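Local coordinates for DNA-damage inducible protein DDI1-like protein (Leishmania major, PDB 5YQ8), which probably acts as an aspartic protease, this piece being the retropepsin-like domain of a longer Ddi1-family protein, at residues I12-V17 with T34-L40; V17-V21 with M88-I92; Q58-I64 with F78-E84; V8-I12 with T67-L71. All coordinates share one frame; numbering follows the deposited sequence.

Contact 1 (I12-V17 with T34-L40); sequences INQVLV and TAERCGL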
# COMPACT_ATOMS: atom_id res chain seq x y z
N ILE A 12 17.41 -13.47 0.35
CA ILE A 12 18.13 -13.21 -0.86
C ILE A 12 19.56 -13.64 -0.64
O ILE A 12 20.26 -13.08 0.24
CB ILE A 12 18.12 -11.71 -1.17
CG1 ILE A 12 16.66 -11.22 -1.23
CG2 ILE A 12 18.84 -11.43 -2.48
CD1 ILE A 12 16.41 -9.79 -1.68
N ASN A 13 20.02 -14.61 -1.44
CA ASN A 13 21.33 -15.24 -1.29
C ASN A 13 21.51 -15.69 0.14
O ASN A 13 22.38 -15.14 0.83
CB ASN A 13 22.48 -14.30 -1.59
CG ASN A 13 22.36 -13.69 -2.89
OD1 ASN A 13 22.25 -14.38 -3.90
ND2 ASN A 13 22.42 -12.40 -2.91
N GLN A 14 20.63 -16.56 0.63
CA GLN A 14 20.76 -17.16 1.97
C GLN A 14 20.49 -16.22 3.16
O GLN A 14 20.40 -16.73 4.27
CB GLN A 14 22.21 -17.77 2.14
CG GLN A 14 22.68 -18.78 1.12
CD GLN A 14 21.91 -20.06 1.26
OE1 GLN A 14 21.33 -20.34 2.31
NE2 GLN A 14 21.83 -20.80 0.18
N VAL A 15 20.42 -14.90 2.96
CA VAL A 15 20.37 -13.89 3.97
C VAL A 15 18.92 -13.51 4.24
O VAL A 15 18.16 -13.22 3.36
CB VAL A 15 21.12 -12.63 3.54
CG1 VAL A 15 21.02 -11.50 4.62
CG2 VAL A 15 22.57 -12.96 3.21
N LEU A 16 18.59 -13.47 5.50
CA LEU A 16 17.20 -13.21 5.91
C LEU A 16 16.82 -11.74 5.87
O LEU A 16 17.55 -10.91 6.44
CB LEU A 16 16.94 -13.76 7.29
CG LEU A 16 15.53 -13.71 7.81
CD1 LEU A 16 14.63 -14.41 6.83
CD2 LEU A 16 15.43 -14.39 9.16
N VAL A 17 15.69 -11.42 5.20
CA VAL A 17 15.24 -10.04 5.10
C VAL A 17 13.74 -9.95 5.24
O VAL A 17 13.01 -10.90 4.83
CB VAL A 17 15.70 -9.40 3.78
CG1 VAL A 17 17.21 -9.08 3.79
CG2 VAL A 17 15.47 -10.32 2.63
N THR A 34 21.02 -3.17 2.72
CA THR A 34 20.51 -4.55 2.53
C THR A 34 21.18 -5.24 1.36
O THR A 34 21.64 -6.40 1.47
CB THR A 34 19.02 -4.54 2.34
OG1 THR A 34 18.46 -4.15 3.58
CG2 THR A 34 18.50 -5.97 2.00
N ALA A 35 21.25 -4.55 0.24
CA ALA A 35 21.88 -5.12 -0.94
C ALA A 35 23.36 -5.38 -0.66
O ALA A 35 23.90 -6.37 -1.09
CB ALA A 35 21.68 -4.21 -2.13
N GLU A 36 24.01 -4.47 0.05
CA GLU A 36 25.35 -4.76 0.56
C GLU A 36 25.33 -6.00 1.48
O GLU A 36 26.19 -6.90 1.43
CB GLU A 36 25.94 -3.55 1.31
CG GLU A 36 26.58 -2.48 0.39
CD GLU A 36 27.02 -1.19 1.12
OE1 GLU A 36 26.26 -0.67 1.96
OE2 GLU A 36 28.14 -0.70 0.85
N ARG A 37 24.33 -6.08 2.32
CA ARG A 37 24.23 -7.22 3.24
C ARG A 37 23.91 -8.54 2.53
O ARG A 37 24.21 -9.59 3.04
CB ARG A 37 23.23 -6.89 4.34
CG ARG A 37 22.99 -7.94 5.41
CD ARG A 37 22.22 -7.28 6.57
NE ARG A 37 20.95 -6.69 6.15
CZ ARG A 37 19.80 -7.36 5.98
NH1 ARG A 37 19.68 -8.66 6.25
NH2 ARG A 37 18.76 -6.71 5.59
N CYS A 38 23.30 -8.44 1.36
CA CYS A 38 22.94 -9.56 0.53
C CYS A 38 23.94 -9.78 -0.62
O CYS A 38 23.76 -10.66 -1.45
CB CYS A 38 21.50 -9.33 -0.04
SG CYS A 38 20.20 -9.41 1.24
N GLY A 39 24.98 -8.96 -0.69
CA GLY A 39 26.01 -9.12 -1.71
C GLY A 39 25.54 -8.76 -3.13
O GLY A 39 25.94 -9.40 -4.06
N LEU A 40 24.72 -7.72 -3.27
CA LEU A 40 24.05 -7.35 -4.51
C LEU A 40 24.58 -6.08 -5.16
O LEU A 40 24.03 -5.62 -6.17
CB LEU A 40 22.55 -7.13 -4.22
CG LEU A 40 21.77 -8.26 -3.60
CD1 LEU A 40 20.35 -7.84 -3.40
CD2 LEU A 40 21.86 -9.48 -4.52
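R37 sends its CG away from its own amide nitrogen (chi1 -179°) and then bends at chi3 (58°), which brings the guanidinium obliquely over V15 CG1 and past V17 to the carbonyl of L16. NH1 donates to L16 O over 3.1 Å; the acceptor lies in the guanidinium plane. V17 CG1 packs obliquely against the same group, 3.4 Å from R37 NH2. At the other end, N13 keeps CG beside its backbone N (chi1 -55°), and ND2 donates a short, bent hydrogen bond to C38 O (2.6 Å), in the carbonyl plane but tilted from the N13 amide plane. That carbonyl lies where the helix unwinds into a Schellman motif at G39; N13 belongs to the I12-V15 type I' turn. Between them sits C38 SG, 3.9 Å from I12 CB and 4.1 Å from V15 CB. The L40 side chain extends this apolar patch, crossing I12 at about a right angle, CD1 4.0 Å from I12 CG2. R37 NH2 also donates to T34 OG1, whose stronger partner is N31, and forms a salt bridge with D89. The chemistry is thus a sulfur-centred apolar seam with a polar bond at each end, D89 probably offsetting part of the arginine's charge.

Contact 2 (V17-V21 with M88-I92); sequences VKAFV and MDLII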
# COMPACT_ATOMS: atom_id res chain seq x y z
N VAL A 17 15.69 -11.42 5.20
CA VAL A 17 15.24 -10.04 5.10
C VAL A 17 13.74 -9.95 5.24
O VAL A 17 13.01 -10.90 4.83
CB VAL A 17 15.70 -9.40 3.78
CG1 VAL A 17 17.21 -9.08 3.79
CG2 VAL A 17 15.47 -10.32 2.63
N LYS A 18 13.26 -8.87 5.87
CA LYS A 18 11.85 -8.62 5.91
C LYS A 18 11.45 -7.52 4.91
O LYS A 18 12.18 -6.56 4.71
CB LYS A 18 11.39 -8.26 7.31
CG LYS A 18 11.68 -6.87 7.83
CD LYS A 18 10.71 -6.51 8.93
CE LYS A 18 11.14 -5.21 9.56
NZ LYS A 18 12.52 -5.24 10.16
N ALA A 19 10.30 -7.72 4.28
CA ALA A 19 9.87 -6.92 3.13
C ALA A 19 8.51 -6.30 3.43
O ALA A 19 7.59 -7.00 3.77
CB ALA A 19 9.76 -7.79 1.86
N PHE A 20 8.41 -4.99 3.27
CA PHE A 20 7.14 -4.24 3.39
C PHE A 20 6.26 -4.35 2.15
O PHE A 20 6.77 -4.15 1.06
CB PHE A 20 7.48 -2.80 3.60
CG PHE A 20 6.29 -1.91 3.90
CD1 PHE A 20 5.61 -2.03 5.10
CD2 PHE A 20 5.91 -0.89 3.01
CE1 PHE A 20 4.59 -1.16 5.41
CE2 PHE A 20 4.85 -0.06 3.31
CZ PHE A 20 4.17 -0.20 4.50
N VAL A 21 5.00 -4.68 2.34
CA VAL A 21 4.07 -4.95 1.24
C VAL A 21 3.14 -3.75 1.07
O VAL A 21 2.18 -3.61 1.85
CB VAL A 21 3.23 -6.20 1.50
CG1 VAL A 21 2.17 -6.38 0.41
CG2 VAL A 21 4.12 -7.46 1.65
N MET A 88 13.43 1.37 5.57
CA MET A 88 12.90 0.02 5.39
C MET A 88 13.77 -0.75 4.43
O MET A 88 14.07 -0.28 3.31
CB MET A 88 11.45 0.03 4.88
CG MET A 88 10.56 0.77 5.83
SD MET A 88 8.85 0.42 5.49
CE MET A 88 8.52 1.23 3.93
N ASP A 89 14.15 -1.96 4.85
CA ASP A 89 15.11 -2.77 4.10
C ASP A 89 14.62 -2.99 2.67
O ASP A 89 15.35 -2.73 1.72
CB ASP A 89 15.34 -4.10 4.81
CG ASP A 89 16.08 -3.90 6.13
OD1 ASP A 89 16.39 -2.70 6.46
OD2 ASP A 89 16.42 -4.96 6.79
N LEU A 90 13.37 -3.41 2.52
CA LEU A 90 12.86 -3.82 1.26
C LEU A 90 11.38 -3.54 1.24
O LEU A 90 10.64 -3.89 2.21
CB LEU A 90 13.12 -5.33 1.07
CG LEU A 90 12.73 -5.94 -0.25
CD1 LEU A 90 13.36 -5.22 -1.43
CD2 LEU A 90 13.13 -7.40 -0.25
N ILE A 91 10.96 -2.93 0.13
CA ILE A 91 9.60 -2.64 -0.15
C ILE A 91 9.16 -3.44 -1.40
O ILE A 91 9.78 -3.31 -2.50
CB ILE A 91 9.41 -1.14 -0.38
CG1 ILE A 91 10.03 -0.39 0.80
CG2 ILE A 91 7.95 -0.84 -0.46
CD1 ILE A 91 10.01 1.10 0.73
N ILE A 92 8.15 -4.30 -1.19
CA ILE A 92 7.44 -4.95 -2.25
C ILE A 92 6.38 -3.97 -2.78
O ILE A 92 5.37 -3.73 -2.13
CB ILE A 92 6.81 -6.22 -1.75
CG1 ILE A 92 7.91 -7.18 -1.33
CG2 ILE A 92 6.00 -6.90 -2.87
CD1 ILE A 92 7.37 -8.51 -0.87
O HOH W 1 11.49 -3.47 4.82
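F20 and M88 meet ring to thioether: SD lies over one face of the ring, 4.1 Å from the F20 centroid and displaced toward the rim, a Met-aromatic contact. The methyl CE reaches further along, 3.5 Å from F20 CD2, and I91 CG2 meets the ring at its edge. M88 is bent at chi3 (-70°), which curls CE back toward the ring. On the opposite face of the sheet, A19 CB rests on I92 CD1 at 3.7 Å and on L90 CD2 at 4.0 Å.

The backbone fixes this pairing. F20 N donates to L90 O at 2.7 Å, and I92 N to F20 O at 2.6 Å, so F20 uses both its amide and its carbonyl, as expected in parallel strands. Beyond the F20 amide a water takes over, accepting from L90 N (3.0 Å) and donating to K18 O.

Further out, Y7 meets the F20 ring, and G24 of the second subunit packs on it, while S23 of that subunit bonds to V21 O. D22, the probable active-site aspartate, follows directly on V21. Strand 90-92 runs between 15-21 and 29-31, the psi-shaped arrangement of aspartic proteases; 7-12 flanks 15-21 on its other side, and L97 of helix 94-99 lies against V21 and I92.

Contact 3 (Q58-I64 with F78-E84); sequences QEICGRI and FAFYVIE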
# COMPACT_ATOMS: atom_id res chain seq x y z
N GLN A 58 13.58 11.50 -4.72
CA GLN A 58 14.01 10.11 -4.93
C GLN A 58 15.36 10.16 -5.65
O GLN A 58 15.44 10.72 -6.76
CB GLN A 58 12.98 9.38 -5.79
CG GLN A 58 13.41 7.97 -6.18
CD GLN A 58 12.39 7.21 -7.01
OE1 GLN A 58 11.19 7.51 -7.00
NE2 GLN A 58 12.88 6.17 -7.72
N GLU A 59 16.40 9.62 -5.03
CA GLU A 59 17.77 9.62 -5.65
C GLU A 59 18.39 8.21 -5.44
O GLU A 59 18.78 7.81 -4.33
CB GLU A 59 18.65 10.76 -5.12
CG GLU A 59 18.00 12.15 -5.25
CD GLU A 59 18.80 13.22 -4.56
OE1 GLU A 59 18.43 14.42 -4.67
OE2 GLU A 59 19.81 12.83 -3.92
N ILE A 60 18.42 7.46 -6.51
CA ILE A 60 18.71 6.06 -6.38
C ILE A 60 20.22 5.84 -6.57
O ILE A 60 20.91 6.62 -7.25
CB ILE A 60 17.88 5.24 -7.39
CG1 ILE A 60 18.44 5.40 -8.80
CG2 ILE A 60 16.40 5.68 -7.37
CD1 ILE A 60 17.65 4.67 -9.84
N CYS A 61 20.72 4.76 -5.98
CA CYS A 61 22.04 4.23 -6.26
C CYS A 61 22.05 3.39 -7.51
O CYS A 61 23.10 3.05 -7.95
CB CYS A 61 22.54 3.32 -5.14
SG CYS A 61 22.87 4.10 -3.59
N GLY A 62 20.90 2.96 -8.03
CA GLY A 62 20.84 2.16 -9.25
C GLY A 62 19.58 1.31 -9.23
O GLY A 62 18.68 1.56 -8.41
N ARG A 63 19.52 0.35 -10.15
CA ARG A 63 18.42 -0.57 -10.25
C ARG A 63 18.92 -1.98 -10.40
O ARG A 63 19.79 -2.20 -11.22
CB ARG A 63 17.56 -0.21 -11.44
CG ARG A 63 16.22 -0.96 -11.52
CD ARG A 63 15.42 -0.55 -12.74
NE ARG A 63 14.07 -1.13 -12.71
CZ ARG A 63 13.66 -2.26 -13.30
NH1 ARG A 63 14.47 -3.00 -14.07
NH2 ARG A 63 12.39 -2.66 -13.14
N ILE A 64 18.35 -2.94 -9.66
CA ILE A 64 18.76 -4.35 -9.74
C ILE A 64 17.71 -4.97 -10.64
O ILE A 64 16.51 -5.04 -10.31
CB ILE A 64 18.82 -4.98 -8.36
CG1 ILE A 64 20.14 -4.64 -7.69
CG2 ILE A 64 18.75 -6.48 -8.40
CD1 ILE A 64 20.33 -5.13 -6.27
N PHE A 78 12.93 -10.72 -8.63
CA PHE A 78 12.63 -9.33 -8.35
C PHE A 78 13.50 -8.37 -9.12
O PHE A 78 14.62 -8.63 -9.44
CB PHE A 78 12.80 -9.06 -6.86
CG PHE A 78 11.53 -9.32 -6.07
CD1 PHE A 78 11.02 -10.63 -5.95
CD2 PHE A 78 10.81 -8.26 -5.51
CE1 PHE A 78 9.86 -10.88 -5.29
CE2 PHE A 78 9.63 -8.52 -4.82
CZ PHE A 78 9.16 -9.83 -4.71
N ALA A 79 12.94 -7.19 -9.37
CA ALA A 79 13.68 -6.00 -9.86
C ALA A 79 13.27 -4.85 -8.97
O ALA A 79 12.06 -4.69 -8.65
CB ALA A 79 13.33 -5.66 -11.27
N PHE A 80 14.29 -4.11 -8.53
CA PHE A 80 14.05 -2.96 -7.70
C PHE A 80 15.15 -1.93 -7.73
O PHE A 80 16.24 -2.22 -8.20
CB PHE A 80 13.86 -3.41 -6.28
CG PHE A 80 14.83 -4.41 -5.84
CD1 PHE A 80 16.13 -4.08 -5.65
CD2 PHE A 80 14.41 -5.70 -5.65
CE1 PHE A 80 17.00 -5.04 -5.27
CE2 PHE A 80 15.25 -6.66 -5.32
CZ PHE A 80 16.56 -6.34 -5.11
N TYR A 81 14.82 -0.72 -7.33
CA TYR A 81 15.81 0.33 -7.20
C TYR A 81 16.57 0.18 -5.91
O TYR A 81 16.09 -0.39 -4.97
CB TYR A 81 15.13 1.69 -7.26
CG TYR A 81 14.48 1.97 -8.58
CD1 TYR A 81 15.25 2.09 -9.74
CD2 TYR A 81 13.12 2.17 -8.68
CE1 TYR A 81 14.69 2.38 -10.97
CE2 TYR A 81 12.56 2.52 -9.91
CZ TYR A 81 13.36 2.59 -11.06
OH TYR A 81 12.91 2.84 -12.33
N VAL A 82 17.78 0.71 -5.88
CA VAL A 82 18.58 0.71 -4.69
C VAL A 82 18.81 2.17 -4.29
O VAL A 82 19.25 2.97 -5.14
CB VAL A 82 19.91 -0.06 -4.85
CG1 VAL A 82 20.72 0.04 -3.59
CG2 VAL A 82 19.65 -1.54 -5.16
N ILE A 83 18.48 2.49 -3.03
CA ILE A 83 18.56 3.84 -2.51
C ILE A 83 19.25 3.82 -1.15
O ILE A 83 18.83 3.07 -0.27
CB ILE A 83 17.14 4.45 -2.43
CG1 ILE A 83 16.54 4.58 -3.83
CG2 ILE A 83 17.19 5.80 -1.76
CD1 ILE A 83 15.37 5.52 -4.03
N GLU A 84 20.26 4.67 -0.94
CA GLU A 84 21.16 4.50 0.21
C GLU A 84 20.48 4.48 1.61
O GLU A 84 20.51 3.43 2.30
CB GLU A 84 22.34 5.52 0.19
CG GLU A 84 23.25 5.38 1.44
CD GLU A 84 24.23 6.52 1.62
OE1 GLU A 84 25.47 6.30 1.62
OE2 GLU A 84 23.72 7.66 1.81
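V82 N donates to G62 O at 2.8 Å, the first regular backbone bond here. Two strand positions on, I64 and F80 bond both ways, I64 N to F80 O at 2.7 Å and F80 N to I64 O at 3.0 Å. R63 and Y81 form the non-hydrogen-bonded pair between. C61 and G62 both face V82, a classic beta bulge, in which the G62 amide reaches V82 O only weakly. These are the two arms of the hairpin 62-71/74-83 of the retropepsin fold, and the residues before C61 probably lead in from the flap.

The apolar contacts fall into two groups. On the face of I64, F80 and V82, F80 places CG between its backbone N and carbonyl carbon (chi1 44°) and lies side by side with I64, F80 CE1 3.5 Å from I64 CD1; V82 CG2 packs on that I64 methyl. Near the bulge, I60 CG2 presses tightly on I83 CD1 at 3.5 Å, while I60 CD1 approaches the Y81 ring obliquely.

R63, extended from CG to NE, crosses Y81 obliquely, R63 CD 3.5 Å from Y81 CE1, with the guanidinium and ring planes 71° apart and at most a weak cation-pi attraction. A79 CB covers one guanidinium face, 3.7 Å from R63 NH2, and NH1 bonds to H65.

Contact 4 (V8-I12 with T67-L71); sequences VPCTI and TPVNL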
# COMPACT_ATOMS: atom_id res chain seq x y z
N VAL A 8 6.41 -9.31 5.19
CA VAL A 8 6.72 -10.70 5.05
C VAL A 8 8.21 -10.96 5.13
O VAL A 8 9.02 -10.13 4.69
CB VAL A 8 6.15 -11.24 3.76
CG1 VAL A 8 4.63 -11.27 3.83
CG2 VAL A 8 6.67 -10.46 2.53
N PRO A 9 8.58 -12.12 5.70
CA PRO A 9 9.99 -12.51 5.61
C PRO A 9 10.34 -13.17 4.27
O PRO A 9 9.47 -13.65 3.56
CB PRO A 9 10.16 -13.46 6.76
CG PRO A 9 8.75 -14.14 6.82
CD PRO A 9 7.76 -13.12 6.43
N CYS A 10 11.60 -13.16 3.91
CA CYS A 10 12.14 -13.82 2.74
C CYS A 10 13.66 -13.86 2.83
O CYS A 10 14.25 -13.26 3.71
CB CYS A 10 11.75 -13.05 1.46
SG CYS A 10 12.31 -11.31 1.31
N THR A 11 14.31 -14.49 1.86
CA THR A 11 15.78 -14.56 1.82
C THR A 11 16.31 -14.21 0.42
O THR A 11 15.77 -14.65 -0.57
CB THR A 11 16.30 -15.99 2.19
OG1 THR A 11 15.83 -16.97 1.25
CG2 THR A 11 15.85 -16.39 3.54
N ILE A 12 17.41 -13.47 0.35
CA ILE A 12 18.13 -13.21 -0.86
C ILE A 12 19.56 -13.64 -0.64
O ILE A 12 20.26 -13.08 0.24
CB ILE A 12 18.12 -11.71 -1.17
CG1 ILE A 12 16.66 -11.22 -1.23
CG2 ILE A 12 18.84 -11.43 -2.48
CD1 ILE A 12 16.41 -9.79 -1.68
N THR A 67 17.21 -10.20 -9.37
CA THR A 67 17.84 -10.95 -8.33
C THR A 67 16.85 -11.98 -7.83
O THR A 67 15.68 -11.68 -7.61
CB THR A 67 18.30 -10.05 -7.16
OG1 THR A 67 18.93 -10.85 -6.12
CG2 THR A 67 17.18 -9.28 -6.56
N PRO A 68 17.32 -13.18 -7.60
CA PRO A 68 16.41 -14.15 -6.96
C PRO A 68 16.10 -13.88 -5.47
O PRO A 68 16.97 -13.57 -4.68
CB PRO A 68 17.14 -15.49 -7.14
CG PRO A 68 18.27 -15.18 -8.09
CD PRO A 68 18.63 -13.77 -7.88
N VAL A 69 14.83 -13.93 -5.15
CA VAL A 69 14.30 -13.76 -3.80
C VAL A 69 13.40 -14.93 -3.46
O VAL A 69 12.44 -15.23 -4.17
CB VAL A 69 13.50 -12.48 -3.76
CG1 VAL A 69 13.06 -12.18 -2.36
CG2 VAL A 69 14.32 -11.31 -4.24
N ASN A 70 13.70 -15.59 -2.34
CA ASN A 70 13.00 -16.79 -1.93
C ASN A 70 11.82 -16.39 -1.09
O ASN A 70 11.90 -16.20 0.15
CB ASN A 70 13.94 -17.75 -1.20
CG ASN A 70 13.20 -18.97 -0.67
OD1 ASN A 70 12.48 -18.87 0.35
ND2 ASN A 70 13.28 -20.10 -1.41
N LEU A 71 10.68 -16.25 -1.76
CA LEU A 71 9.46 -15.77 -1.11
C LEU A 71 8.44 -16.88 -1.25
O LEU A 71 8.25 -17.45 -2.36
CB LEU A 71 9.03 -14.45 -1.74
CG LEU A 71 7.78 -13.83 -1.11
CD1 LEU A 71 7.90 -13.67 0.40
CD2 LEU A 71 7.47 -12.48 -1.70
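T11 stands beside the flat carboxamide of N70, the two side chains pointing the same way. The T11 hydroxyl comes in from one side of the amide, oblique to its plane: OG1 lies 3.2 Å from N70 CB and 3.8 Å from N70 CG, a contact with the carbon stem. Y75 also touches the N70 side chain. Beneath them the backbones form a single antiparallel hydrogen-bonded pair. N70 N donates almost straight to T11 O at 2.9 Å, whereas the return bond from T11 N to N70 O is weak at 3.4 Å. Strands 7-12 and 62-71 are the outermost of the six-stranded sheet, so this lone bridge brings its two edges together and in effect rolls it into the closed barrel of a retropepsin subunit. Inside, C10 holds SG between its backbone N and carbonyl carbon (chi1 60°), where the sulfur meets V69 CG1 at 3.8 Å. V69 turns its other methyl, CG2, to I12 CD1 at 3.6 Å, and the I12 side chain crosses T67 at about a right angle, CG2 beside T67 OG1. L71 CD1 reaches strand 7-12, 4.0 Å from V8 CG2 and close to P9 O. L111 touches both V8 and L71 from strand 110-113.

In the fold
All four contacts belong to one retropepsin-like domain and reach the same six-stranded sheet. Contact 2 is the nearest to the centre of the folded chain, about 4 Å from it; contacts 3 and 4 have centres about 17 Å apart, yet both use strand 62-71. Contacts 1 and 2 share V17 on strand 15-21 and are tied by the R37-D89 salt bridge, while contacts 1 and 4 share I12. Along the chain contact 1 closes before contact 3 opens; contact 3 falls wholly between the segments of contact 2, and contact 4 crosses contacts 2 and 3. Such interleaving ties the sheet's edges, helix 32-37 and the central strands beside the probable active-site aspartate into one compact subunit.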